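Local atomic coordinates of protein pid-3 (Caenorhabditis elegans, PDB entry 7OCX), a protein that takes part in piRNA (21U RNA) biogenesis within the PETISCO complex, where its RNA recognition motif domain pairs with that of TOFU-6. Residues B[11-15]-B[53-59]. Numbering follows the deposited sequence.
Sequences QENML and LENKFQV
Asn13 and Leu53 are joined by a backbone hydrogen bond in which Leu53 N donates to Asn13 O at 2.9 Å. The Asn13 side chain lies over the turn that follows Leu53: with CG anti to its own carbonyl carbon (chi1 -59°), CB packs against Leu53 O and OD1 comes to 3.2 Å from Asn55 CA. A water ties the polar groups together, donating to Glu12 OE2 at 2.6 Å and to Asn13 OD1, and accepting from Lys56 N at 3.0 Å, an amide in the first turn of the helix. Beside it, the Glu12 side chain, extended beyond CG, crosses the Lys56 aliphatic chain, OE2 lying 3.8 Å from Lys56 CD, while Lys56 NZ reaches on to a salt bridge with Asp30 of the TOFU-6 chain. Deeper in, Val59 CG2 packs against Asn13 O, and Leu15 CD2 meets Leu53 CD1 at 3.7 Å. Asn55 is the N-cap of the helix: its OD1 accepts from Gln58 N at 3.0 Å, while its ND2 donates to Ser44 O of the TOFU-6 chain. The contact thus sets the 3-10 turn before strand 14-18 against the junction between the adjacent antiparallel strand 48-53 and helix 56-66 of the RRM, with Leu15 and Leu53 both packing on Ala62 of that helix.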
ATOM      1  N   GLN B  11       6.657  -1.020  23.060  1.00 41.66           N
ATOM      2  CA  GLN B  11       7.618  -0.349  22.199  1.00 39.50           C
ATOM      3  C   GLN B  11       8.212  -1.293  21.154  1.00 36.64           C
ATOM      4  O   GLN B  11       8.577  -0.845  20.054  1.00 38.90           O
ATOM      5  CB  GLN B  11       8.695   0.262  23.078  1.00 42.29           C
ATOM      6  CG  GLN B  11       9.634   1.145  22.346  1.00 43.91           C
ATOM      7  CD  GLN B  11      10.447   1.940  23.297  1.00 49.02           C
ATOM      8  OE1 GLN B  11      10.121   3.093  23.602  1.00 56.62           O
ATOM      9  NE2 GLN B  11      11.510   1.327  23.813  1.00 50.94           N
ATOM     10  N   GLU B  12       8.280  -2.605  21.449  1.00 36.01           N
ATOM     11  CA  GLU B  12       8.844  -3.528  20.459  1.00 38.72           C
ATOM     12  C   GLU B  12       7.971  -3.631  19.208  1.00 39.54           C
ATOM     13  O   GLU B  12       8.440  -4.145  18.182  1.00 36.39           O
ATOM     14  CB  GLU B  12       9.060  -4.923  21.062  1.00 39.16           C
ATOM     15  CG  GLU B  12       7.790  -5.732  21.343  1.00 41.00           C
ATOM     16  CD  GLU B  12       8.128  -7.134  21.894  1.00 51.81           C
ATOM     17  OE1 GLU B  12       9.181  -7.278  22.549  1.00 58.96           O
ATOM     18  OE2 GLU B  12       7.350  -8.088  21.684  1.00 48.54           O
ATOM     19  N   ASN B  13       6.728  -3.160  19.259  1.00 35.41           N
ATOM     20  CA  ASN B  13       5.859  -3.175  18.094  1.00 35.80           C
ATOM     21  C   ASN B  13       5.923  -1.895  17.284  1.00 34.66           C
ATOM     22  O   ASN B  13       5.158  -1.751  16.336  1.00 36.23           O
ATOM     23  CB  ASN B  13       4.400  -3.421  18.482  1.00 36.40           C
ATOM     24  CG  ASN B  13       4.188  -4.709  19.211  1.00 41.85           C
ATOM     25  OD1 ASN B  13       4.885  -5.686  18.964  1.00 44.67           O
ATOM     26  ND2 ASN B  13       3.207  -4.733  20.112  1.00 46.35           N
ATOM     27  N   MET B  14       6.795  -0.958  17.620  1.00 34.04           N
ATOM     28  CA  MET B  14       6.709   0.368  17.028  1.00 33.38           C
ATOM     29  C   MET B  14       7.911   0.699  16.179  1.00 39.25           C
ATOM     30  O   MET B  14       9.037   0.247  16.426  1.00 41.00           O
ATOM     31  CB  MET B  14       6.511   1.416  18.136  1.00 34.77           C
ATOM     32  CG  MET B  14       5.063   1.390  18.588  1.00 49.92           C
ATOM     33  SD  MET B  14       4.809   1.822  20.305  1.00 73.43           S
ATOM     34  CE  MET B  14       6.174   2.918  20.628  1.00 60.70           C
ATOM     35  N   LEU B  15       7.645   1.480  15.148  1.00 34.96           N
ATOM     36  CA  LEU B  15       8.709   1.994  14.314  1.00 36.10           C
ATOM     37  C   LEU B  15       8.461   3.466  14.043  1.00 39.21           C
ATOM     38  O   LEU B  15       7.355   3.984  14.234  1.00 38.15           O
ATOM     39  CB  LEU B  15       8.825   1.198  13.019  1.00 39.88           C
ATOM     40  CG  LEU B  15       7.660   1.174  12.022  1.00 39.45           C
ATOM     41  CD1 LEU B  15       7.550   2.483  11.308  1.00 38.25           C
ATOM     42  CD2 LEU B  15       7.973   0.048  11.069  1.00 45.76           C
ATOM     43  N   LEU B  53       2.981  -1.683  14.468  1.00 32.63           N
ATOM     44  CA  LEU B  53       2.720  -2.860  13.662  1.00 33.21           C
ATOM     45  C   LEU B  53       2.322  -4.000  14.585  1.00 34.24           C
ATOM     46  O   LEU B  53       2.341  -3.876  15.807  1.00 38.22           O
ATOM     47  CB  LEU B  53       3.933  -3.223  12.810  1.00 32.77           C
ATOM     48  CG  LEU B  53       4.516  -2.233  11.799  1.00 29.27           C
ATOM     49  CD1 LEU B  53       5.664  -2.888  11.088  1.00 34.78           C
ATOM     50  CD2 LEU B  53       3.428  -1.817  10.816  1.00 33.16           C
ATOM     51  N   GLU B  54       1.990  -5.141  14.004  1.00 31.57           N
ATOM     52  CA  GLU B  54       1.438  -6.234  14.801  1.00 31.88           C
ATOM     53  C   GLU B  54       2.449  -6.769  15.820  1.00 36.04           C
ATOM     54  O   GLU B  54       2.077  -7.107  16.950  1.00 34.37           O
ATOM     55  CB  GLU B  54       0.972  -7.345  13.851  1.00 38.68           C
ATOM     56  CG  GLU B  54       0.335  -8.575  14.485  1.00 39.56           C
ATOM     57  CD  GLU B  54      -0.879  -8.251  15.320  1.00 39.70           C
ATOM     58  OE1 GLU B  54      -1.443  -7.143  15.162  1.00 42.31           O
ATOM     59  OE2 GLU B  54      -1.284  -9.118  16.128  1.00 44.74           O
ATOM     60  N   ASN B  55       3.724  -6.855  15.447  1.00 33.55           N
ATOM     61  CA  ASN B  55       4.708  -7.463  16.341  1.00 35.08           C
ATOM     62  C   ASN B  55       6.116  -7.118  15.881  1.00 34.95           C
ATOM     63  O   ASN B  55       6.326  -6.474  14.844  1.00 32.51           O
ATOM     64  CB  ASN B  55       4.497  -8.987  16.422  1.00 35.49           C
ATOM     65  CG  ASN B  55       4.661  -9.676  15.066  1.00 32.75           C
ATOM     66  OD1 ASN B  55       5.644  -9.448  14.359  1.00 31.68           O
ATOM     67  ND2 ASN B  55       3.674 -10.504  14.689  1.00 34.14           N
ATOM     68  N   LYS B  56       7.088  -7.576  16.670  1.00 33.36           N
ATOM     69  CA  LYS B  56       8.475  -7.192  16.466  1.00 31.31           C
ATOM     70  C   LYS B  56       9.044  -7.802  15.196  1.00 33.22           C
ATOM     71  O   LYS B  56       9.980  -7.250  14.612  1.00 34.25           O
ATOM     72  CB  LYS B  56       9.310  -7.615  17.671  1.00 34.79           C
ATOM     73  CG  LYS B  56       9.263  -9.110  17.957  1.00 37.61           C
ATOM     74  CD  LYS B  56       9.962  -9.509  19.258  1.00 41.46           C
ATOM     75  CE  LYS B  56       9.909 -11.022  19.491  1.00 39.09           C
ATOM     76  NZ  LYS B  56      10.498 -11.415  20.801  1.00 46.64           N
ATOM     77  N   PHE B  57       8.498  -8.927  14.741  1.00 32.15           N
ATOM     78  CA  PHE B  57       8.996  -9.507  13.491  1.00 33.74           C
ATOM     79  C   PHE B  57       8.612  -8.653  12.307  1.00 30.53           C
ATOM     80  O   PHE B  57       9.412  -8.467  11.385  1.00 31.02           O
ATOM     81  CB  PHE B  57       8.465 -10.912  13.304  1.00 33.14           C
ATOM     82  CG  PHE B  57       8.754 -11.792  14.457  1.00 35.31           C
ATOM     83  CD1 PHE B  57      10.021 -12.303  14.639  1.00 36.34           C
ATOM     84  CD2 PHE B  57       7.778 -12.071  15.379  1.00 39.10           C
ATOM     85  CE1 PHE B  57      10.296 -13.099  15.710  1.00 40.58           C
ATOM     86  CE2 PHE B  57       8.044 -12.866  16.453  1.00 43.60           C
ATOM     87  CZ  PHE B  57       9.315 -13.387  16.620  1.00 38.05           C
ATOM     88  N   GLN B  58       7.388  -8.130  12.317  1.00 29.66           N
ATOM     89  CA  GLN B  58       6.961  -7.232  11.267  1.00 29.49           C
ATOM     90  C   GLN B  58       7.734  -5.917  11.324  1.00 30.42           C
ATOM     91  O   GLN B  58       8.118  -5.379  10.276  1.00 30.56           O
ATOM     92  CB  GLN B  58       5.441  -7.048  11.333  1.00 30.90           C
ATOM     93  CG  GLN B  58       4.705  -8.376  11.082  1.00 31.14           C
ATOM     94  CD  GLN B  58       3.245  -8.190  10.713  1.00 32.44           C
ATOM     95  OE1 GLN B  58       2.886  -7.178  10.111  1.00 31.52           O
ATOM     96  NE2 GLN B  58       2.399  -9.161  11.063  1.00 31.09           N
ATOM     97  N   VAL B  59       8.042  -5.420  12.521  1.00 29.75           N
ATOM     98  CA  VAL B  59       8.906  -4.243  12.605  1.00 30.61           C
ATOM     99  C   VAL B  59      10.251  -4.534  11.960  1.00 33.77           C
ATOM    100  O   VAL B  59      10.748  -3.758  11.140  1.00 31.85           O
ATOM    101  CB  VAL B  59       9.084  -3.802  14.065  1.00 39.12           C
ATOM    102  CG1 VAL B  59      10.175  -2.729  14.201  1.00 35.25           C
ATOM    103  CG2 VAL B  59       7.794  -3.269  14.631  1.00 34.68           C
TER
HETATM  104  O   HOH W   1       6.254  -8.405  19.381  1.00 34.61           O